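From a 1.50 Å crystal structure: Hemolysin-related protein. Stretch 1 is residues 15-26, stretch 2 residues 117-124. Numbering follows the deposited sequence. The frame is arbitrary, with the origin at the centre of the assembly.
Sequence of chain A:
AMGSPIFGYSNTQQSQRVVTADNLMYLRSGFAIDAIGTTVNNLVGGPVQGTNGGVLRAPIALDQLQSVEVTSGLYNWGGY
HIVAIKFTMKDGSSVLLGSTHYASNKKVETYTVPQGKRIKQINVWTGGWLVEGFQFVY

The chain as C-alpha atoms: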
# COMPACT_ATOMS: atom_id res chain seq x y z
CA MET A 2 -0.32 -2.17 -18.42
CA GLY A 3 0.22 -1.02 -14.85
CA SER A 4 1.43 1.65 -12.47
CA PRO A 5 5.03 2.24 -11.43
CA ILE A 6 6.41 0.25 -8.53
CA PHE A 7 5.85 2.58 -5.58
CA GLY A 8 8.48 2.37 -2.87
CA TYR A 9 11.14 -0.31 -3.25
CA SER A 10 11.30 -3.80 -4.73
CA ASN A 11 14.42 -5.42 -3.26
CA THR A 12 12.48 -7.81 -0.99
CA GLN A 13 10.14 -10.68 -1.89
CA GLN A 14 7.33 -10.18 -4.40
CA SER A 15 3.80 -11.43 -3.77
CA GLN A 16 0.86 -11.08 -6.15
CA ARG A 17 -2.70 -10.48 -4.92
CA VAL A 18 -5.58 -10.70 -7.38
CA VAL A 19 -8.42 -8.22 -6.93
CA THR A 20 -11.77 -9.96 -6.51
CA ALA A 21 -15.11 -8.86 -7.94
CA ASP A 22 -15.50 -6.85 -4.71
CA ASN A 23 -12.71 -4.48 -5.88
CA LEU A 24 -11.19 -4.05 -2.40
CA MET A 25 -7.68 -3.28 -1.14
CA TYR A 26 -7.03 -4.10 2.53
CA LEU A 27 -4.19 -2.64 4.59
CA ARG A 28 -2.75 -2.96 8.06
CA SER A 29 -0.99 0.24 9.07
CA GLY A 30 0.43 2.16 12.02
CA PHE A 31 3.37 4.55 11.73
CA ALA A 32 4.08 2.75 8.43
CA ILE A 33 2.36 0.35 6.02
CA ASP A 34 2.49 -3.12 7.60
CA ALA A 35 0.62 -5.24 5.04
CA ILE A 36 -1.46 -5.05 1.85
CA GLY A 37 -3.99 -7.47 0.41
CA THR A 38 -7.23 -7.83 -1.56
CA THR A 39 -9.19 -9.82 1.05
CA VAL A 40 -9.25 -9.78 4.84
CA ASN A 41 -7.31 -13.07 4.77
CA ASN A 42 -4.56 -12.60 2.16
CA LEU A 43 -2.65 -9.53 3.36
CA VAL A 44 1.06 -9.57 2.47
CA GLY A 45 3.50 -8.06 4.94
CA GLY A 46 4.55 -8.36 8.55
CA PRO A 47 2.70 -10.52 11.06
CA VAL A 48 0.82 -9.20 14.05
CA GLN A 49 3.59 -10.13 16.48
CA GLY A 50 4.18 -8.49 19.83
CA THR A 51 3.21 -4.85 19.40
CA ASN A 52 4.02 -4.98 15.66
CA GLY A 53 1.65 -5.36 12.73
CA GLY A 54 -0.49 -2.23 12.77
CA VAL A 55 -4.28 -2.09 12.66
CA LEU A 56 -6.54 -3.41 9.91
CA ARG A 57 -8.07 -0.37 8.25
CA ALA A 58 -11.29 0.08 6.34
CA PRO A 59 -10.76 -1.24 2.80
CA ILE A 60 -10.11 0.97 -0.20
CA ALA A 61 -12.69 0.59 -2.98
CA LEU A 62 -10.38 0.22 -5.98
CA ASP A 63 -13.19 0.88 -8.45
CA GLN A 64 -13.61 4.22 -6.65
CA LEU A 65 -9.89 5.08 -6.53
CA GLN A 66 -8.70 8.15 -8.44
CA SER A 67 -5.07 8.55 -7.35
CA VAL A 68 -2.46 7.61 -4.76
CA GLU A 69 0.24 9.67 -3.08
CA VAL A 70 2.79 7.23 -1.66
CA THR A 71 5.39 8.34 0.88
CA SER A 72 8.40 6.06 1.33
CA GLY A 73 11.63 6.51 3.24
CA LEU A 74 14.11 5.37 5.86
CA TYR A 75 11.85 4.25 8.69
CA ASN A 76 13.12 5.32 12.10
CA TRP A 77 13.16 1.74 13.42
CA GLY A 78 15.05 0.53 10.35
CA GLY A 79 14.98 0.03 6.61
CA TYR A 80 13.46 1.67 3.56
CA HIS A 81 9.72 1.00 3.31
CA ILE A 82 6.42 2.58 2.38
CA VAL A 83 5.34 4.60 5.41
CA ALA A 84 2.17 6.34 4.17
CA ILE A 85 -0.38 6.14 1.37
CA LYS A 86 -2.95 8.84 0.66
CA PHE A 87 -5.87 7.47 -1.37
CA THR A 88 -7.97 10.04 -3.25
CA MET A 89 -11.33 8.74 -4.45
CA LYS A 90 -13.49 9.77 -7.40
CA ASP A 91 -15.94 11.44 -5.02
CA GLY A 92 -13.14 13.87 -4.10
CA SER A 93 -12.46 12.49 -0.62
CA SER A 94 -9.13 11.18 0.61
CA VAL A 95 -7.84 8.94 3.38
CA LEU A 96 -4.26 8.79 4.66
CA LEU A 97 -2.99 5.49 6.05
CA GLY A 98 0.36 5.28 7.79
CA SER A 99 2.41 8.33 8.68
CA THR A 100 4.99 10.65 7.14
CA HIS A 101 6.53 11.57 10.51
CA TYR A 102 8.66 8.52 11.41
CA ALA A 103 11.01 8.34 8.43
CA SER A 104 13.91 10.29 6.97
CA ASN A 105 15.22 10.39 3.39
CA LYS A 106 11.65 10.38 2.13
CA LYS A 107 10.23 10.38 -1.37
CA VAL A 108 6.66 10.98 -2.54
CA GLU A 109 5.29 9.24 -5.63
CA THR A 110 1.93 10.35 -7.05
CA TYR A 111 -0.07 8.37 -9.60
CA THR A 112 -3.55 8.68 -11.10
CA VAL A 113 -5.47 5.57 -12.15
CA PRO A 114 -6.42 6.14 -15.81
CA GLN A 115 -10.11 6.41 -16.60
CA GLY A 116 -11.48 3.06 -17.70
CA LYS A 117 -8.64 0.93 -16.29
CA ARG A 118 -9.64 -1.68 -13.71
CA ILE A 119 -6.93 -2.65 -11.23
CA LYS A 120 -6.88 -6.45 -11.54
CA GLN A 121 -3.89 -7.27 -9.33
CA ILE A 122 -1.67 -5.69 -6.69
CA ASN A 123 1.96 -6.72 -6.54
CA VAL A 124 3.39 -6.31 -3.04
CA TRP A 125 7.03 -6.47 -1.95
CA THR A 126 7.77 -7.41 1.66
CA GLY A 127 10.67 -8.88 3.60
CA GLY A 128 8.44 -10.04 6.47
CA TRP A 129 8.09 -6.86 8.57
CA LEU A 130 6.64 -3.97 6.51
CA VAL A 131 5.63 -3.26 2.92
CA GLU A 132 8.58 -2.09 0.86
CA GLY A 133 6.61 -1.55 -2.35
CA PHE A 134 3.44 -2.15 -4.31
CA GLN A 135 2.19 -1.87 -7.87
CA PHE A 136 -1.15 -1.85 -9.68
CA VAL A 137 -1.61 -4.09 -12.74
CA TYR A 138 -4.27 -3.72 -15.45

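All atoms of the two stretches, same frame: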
# COMPACT_ATOMS: atom_id res chain seq x y z
N SER A 15 5.04 -10.67 -3.78
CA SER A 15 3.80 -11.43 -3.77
C SER A 15 2.81 -10.76 -4.72
O SER A 15 2.92 -9.58 -5.04
CB SER A 15 3.19 -11.52 -2.36
OG SER A 15 4.02 -12.27 -1.49
N GLN A 16 1.83 -11.55 -5.17
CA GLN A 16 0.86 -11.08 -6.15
C GLN A 16 -0.54 -11.38 -5.62
O GLN A 16 -0.84 -12.53 -5.29
CB GLN A 16 1.11 -11.73 -7.52
CG GLN A 16 2.58 -11.57 -7.95
CD GLN A 16 2.84 -11.84 -9.43
OE1 GLN A 16 3.54 -11.06 -10.09
NE2 GLN A 16 2.31 -12.94 -9.93
N ARG A 17 -1.37 -10.35 -5.51
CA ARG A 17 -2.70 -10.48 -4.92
C ARG A 17 -3.74 -10.02 -5.93
O ARG A 17 -3.79 -8.85 -6.31
CB ARG A 17 -2.80 -9.69 -3.62
CG ARG A 17 -1.99 -10.30 -2.47
CD ARG A 17 -2.51 -11.70 -2.10
NE ARG A 17 -1.73 -12.36 -1.06
CZ ARG A 17 -0.74 -13.23 -1.28
NH1 ARG A 17 -0.39 -13.56 -2.51
NH2 ARG A 17 -0.11 -13.76 -0.25
N VAL A 18 -4.57 -10.96 -6.37
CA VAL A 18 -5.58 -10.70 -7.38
C VAL A 18 -6.76 -9.99 -6.73
O VAL A 18 -7.21 -10.36 -5.64
CB VAL A 18 -6.01 -12.02 -8.05
CG1 VAL A 18 -7.20 -11.80 -8.98
CG2 VAL A 18 -4.85 -12.62 -8.82
N VAL A 19 -7.26 -8.96 -7.40
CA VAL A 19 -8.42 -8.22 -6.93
C VAL A 19 -9.68 -9.00 -7.28
O VAL A 19 -9.88 -9.39 -8.44
CB VAL A 19 -8.45 -6.81 -7.54
CG1 VAL A 19 -9.63 -6.04 -7.00
CG2 VAL A 19 -7.15 -6.08 -7.24
N THR A 20 -10.53 -9.22 -6.29
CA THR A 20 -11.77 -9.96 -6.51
C THR A 20 -12.83 -9.05 -7.12
O THR A 20 -12.64 -7.84 -7.28
CB THR A 20 -12.29 -10.54 -5.21
OG1 THR A 20 -12.79 -9.47 -4.38
CG2 THR A 20 -11.20 -11.31 -4.47
N ALA A 21 -13.98 -9.64 -7.44
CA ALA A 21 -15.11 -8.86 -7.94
C ALA A 21 -15.53 -7.77 -6.96
O ALA A 21 -16.21 -6.82 -7.37
CB ALA A 21 -16.30 -9.78 -8.23
N ASP A 22 -15.15 -7.87 -5.69
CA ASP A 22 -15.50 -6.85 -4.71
C ASP A 22 -14.62 -5.60 -4.82
O ASP A 22 -14.95 -4.58 -4.22
CB ASP A 22 -15.42 -7.41 -3.29
CG ASP A 22 -16.50 -8.45 -3.02
OD1 ASP A 22 -17.62 -8.30 -3.55
OD2 ASP A 22 -16.22 -9.41 -2.27
N ASN A 23 -13.51 -5.66 -5.56
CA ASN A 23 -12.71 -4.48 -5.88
C ASN A 23 -12.19 -3.79 -4.61
O ASN A 23 -12.27 -2.56 -4.48
CB ASN A 23 -13.51 -3.48 -6.72
CG ASN A 23 -13.74 -3.96 -8.14
OD1 ASN A 23 -12.83 -4.45 -8.80
ND2 ASN A 23 -14.97 -3.80 -8.62
N LEU A 24 -11.63 -4.57 -3.69
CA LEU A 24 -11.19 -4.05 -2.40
C LEU A 24 -9.69 -4.23 -2.21
O LEU A 24 -9.12 -5.26 -2.60
CB LEU A 24 -11.92 -4.75 -1.25
CG LEU A 24 -13.44 -4.55 -1.20
CD1 LEU A 24 -14.05 -5.40 -0.09
CD2 LEU A 24 -13.79 -3.08 -1.01
N MET A 25 -9.07 -3.23 -1.59
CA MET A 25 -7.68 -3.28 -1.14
C MET A 25 -7.68 -3.13 0.38
O MET A 25 -8.22 -2.14 0.90
CB MET A 25 -6.86 -2.17 -1.80
CG MET A 25 -5.40 -2.14 -1.40
SD MET A 25 -4.62 -0.70 -2.15
CE MET A 25 -2.93 -0.92 -1.62
N TYR A 26 -7.10 -4.10 1.08
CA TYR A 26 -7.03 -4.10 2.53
C TYR A 26 -5.60 -3.79 2.97
O TYR A 26 -4.64 -4.24 2.36
CB TYR A 26 -7.46 -5.45 3.11
CG TYR A 26 -8.96 -5.67 3.14
CD1 TYR A 26 -9.62 -6.25 2.06
CD2 TYR A 26 -9.71 -5.31 4.25
CE1 TYR A 26 -10.99 -6.46 2.09
CE2 TYR A 26 -11.08 -5.51 4.29
CZ TYR A 26 -11.71 -6.09 3.21
OH TYR A 26 -13.08 -6.30 3.24
N LYS A 117 -9.58 2.01 -16.59
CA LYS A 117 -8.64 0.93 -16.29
C LYS A 117 -9.02 0.32 -14.95
O LYS A 117 -8.97 1.00 -13.92
CB LYS A 117 -7.20 1.43 -16.26
CG LYS A 117 -6.67 1.91 -17.60
CD LYS A 117 -6.27 0.73 -18.47
CE LYS A 117 -5.91 1.18 -19.88
NZ LYS A 117 -5.74 0.03 -20.80
N ARG A 118 -9.39 -0.96 -14.96
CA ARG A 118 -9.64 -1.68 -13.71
C ARG A 118 -8.34 -2.28 -13.19
O ARG A 118 -7.62 -2.97 -13.91
CB ARG A 118 -10.68 -2.78 -13.89
CG ARG A 118 -10.82 -3.63 -12.62
CD ARG A 118 -12.03 -4.55 -12.61
NE ARG A 118 -12.12 -5.26 -11.33
CZ ARG A 118 -11.43 -6.36 -11.02
NH1 ARG A 118 -10.60 -6.92 -11.89
NH2 ARG A 118 -11.56 -6.91 -9.81
N ILE A 119 -8.05 -2.02 -11.92
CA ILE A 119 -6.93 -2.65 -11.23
C ILE A 119 -7.30 -4.12 -11.01
O ILE A 119 -8.23 -4.42 -10.27
CB ILE A 119 -6.62 -1.95 -9.91
CG1 ILE A 119 -6.30 -0.47 -10.14
CG2 ILE A 119 -5.45 -2.64 -9.22
CD1 ILE A 119 -6.34 0.36 -8.87
N LYS A 120 -6.57 -5.03 -11.66
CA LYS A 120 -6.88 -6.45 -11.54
C LYS A 120 -5.99 -7.18 -10.55
O LYS A 120 -6.35 -8.27 -10.10
CB LYS A 120 -6.78 -7.13 -12.92
CG LYS A 120 -5.36 -7.37 -13.43
CD LYS A 120 -5.38 -7.90 -14.85
CE LYS A 120 -3.99 -8.28 -15.34
NZ LYS A 120 -3.96 -8.54 -16.81
N GLN A 121 -4.85 -6.60 -10.19
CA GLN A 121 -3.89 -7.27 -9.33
C GLN A 121 -3.03 -6.21 -8.66
O GLN A 121 -2.77 -5.15 -9.23
CB GLN A 121 -3.03 -8.25 -10.15
CG GLN A 121 -1.94 -8.97 -9.39
CD GLN A 121 -1.24 -10.01 -10.24
OE1 GLN A 121 -1.84 -11.00 -10.67
NE2 GLN A 121 0.05 -9.79 -10.51
N ILE A 122 -2.63 -6.50 -7.42
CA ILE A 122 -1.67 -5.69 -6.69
C ILE A 122 -0.45 -6.56 -6.44
O ILE A 122 -0.56 -7.64 -5.85
CB ILE A 122 -2.24 -5.16 -5.36
CG1 ILE A 122 -3.60 -4.48 -5.58
CG2 ILE A 122 -1.24 -4.19 -4.72
CD1 ILE A 122 -4.28 -4.04 -4.29
N ASN A 123 0.70 -6.10 -6.92
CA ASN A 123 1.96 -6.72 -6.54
C ASN A 123 2.46 -6.02 -5.29
O ASN A 123 2.37 -4.80 -5.17
CB ASN A 123 2.98 -6.60 -7.67
CG ASN A 123 2.53 -7.31 -8.94
OD1 ASN A 123 1.89 -8.35 -8.88
ND2 ASN A 123 2.87 -6.74 -10.09
N VAL A 124 2.95 -6.81 -4.33
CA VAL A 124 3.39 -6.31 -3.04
C VAL A 124 4.76 -6.90 -2.73
O VAL A 124 4.95 -8.12 -2.83
CB VAL A 124 2.40 -6.66 -1.91
CG1 VAL A 124 2.83 -6.01 -0.61
CG2 VAL A 124 0.98 -6.24 -2.30
O HOH W 1 -8.88 -9.16 -11.05
O HOH W 2 -10.34 -3.16 -9.05

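Two segments a little over a hundred residues apart in sequence pair as antiparallel β-strands, residues 15-18 against 121-124, and bury 670 Å² between the two stretches, both sides summed. The strand axes approach to 4.7 Å and their N-to-C directions differ by 159°, so the strands run against each other with a modest twist.

Backbone hydrogen bonds set the register. Ser15 and Val124 form a reciprocal pair, Ser15 N to Val124 O at 2.7 Å and Val124 N to Ser15 O at 2.9 Å, both close to linear. Two residues along, Arg17 and Ile122 repeat the pattern, with Arg17 N to Ile122 O and Ile122 N to Arg17 O each at 2.8 Å. The ladder runs one rung past the strands, where Val19 N donates to Lys120 O at 2.9 Å. Gln16-Asn123 and Val18-Gln121 are the intervening non-hydrogen-bonded pairs, and their CA atoms lie closer together, 4.5 Å and 4.3 Å, than the 5.2 Å of the bonded pairs. Two carbonyls also receive CA-H...O contacts: Asn123 CA lies 3.4 Å from Ser15 O, and Gln121 CA lies 3.4 Å from Arg17 O.

Polar side chains occupy much of the sheet face that carries Gln16, Val18, Gln121 and Asn123. Within its own strand, Gln121 NE2 donates to Asn123 OD1 at 2.8 Å. Across the strands Gln16 meets this pair by contact alone: its CD is 3.6 Å from Gln121 NE2, and its OE1 is 3.4 Å from Asn123 OD1, where two acceptors face each other without a hydrogen bond. On the face of Ser15 and Arg17, the arginine starts beside Ile122 but its end leads away, and its NH1 bonds back to Gln16 O at 3.0 Å.

Apolar packing centres on Val19, Met25 and Ile122. Val19 points toward the other stretch and sets its CG2 4.2 Å from Ile122 CG1 and 4.3 Å from Ile119 CG2. Met25, extended with all three chi angles t, brings CG to 3.6 Å from Ile122 CD1. Ile122, which also pairs with Arg17 through the backbone, thus touches both strands of the first stretch; its covered area, 91 Å², is the largest in the contact.

Arg118 reaches out in an extended conformation to the type I turn Thr20-Asn23, which is closed by Asn23 N to Thr20 O at 2.9 Å. Asn23 OD1 accepts from both Arg118 NE, 2.7 Å, and Arg118 NH2, 2.9 Å, a forked arrangement reflected in N-H...O angles of 142° and 132°. Arg118 NH2 also makes a weak hydrogen bond to Val19 O at 3.3 Å. The carbonyl and amide oxygens gather at the edge of the guanidinium, near its plane, where its N-H groups point.

Two waters extend this network. Water 1 donates to Val19 O and Lys120 O, 2.8 Å from each, and accepts from Arg118 NH1 at 2.9 Å; water 2 bridges Asn23 OD1, 2.8 Å, and Ile119 O, 2.7 Å, by donating to both.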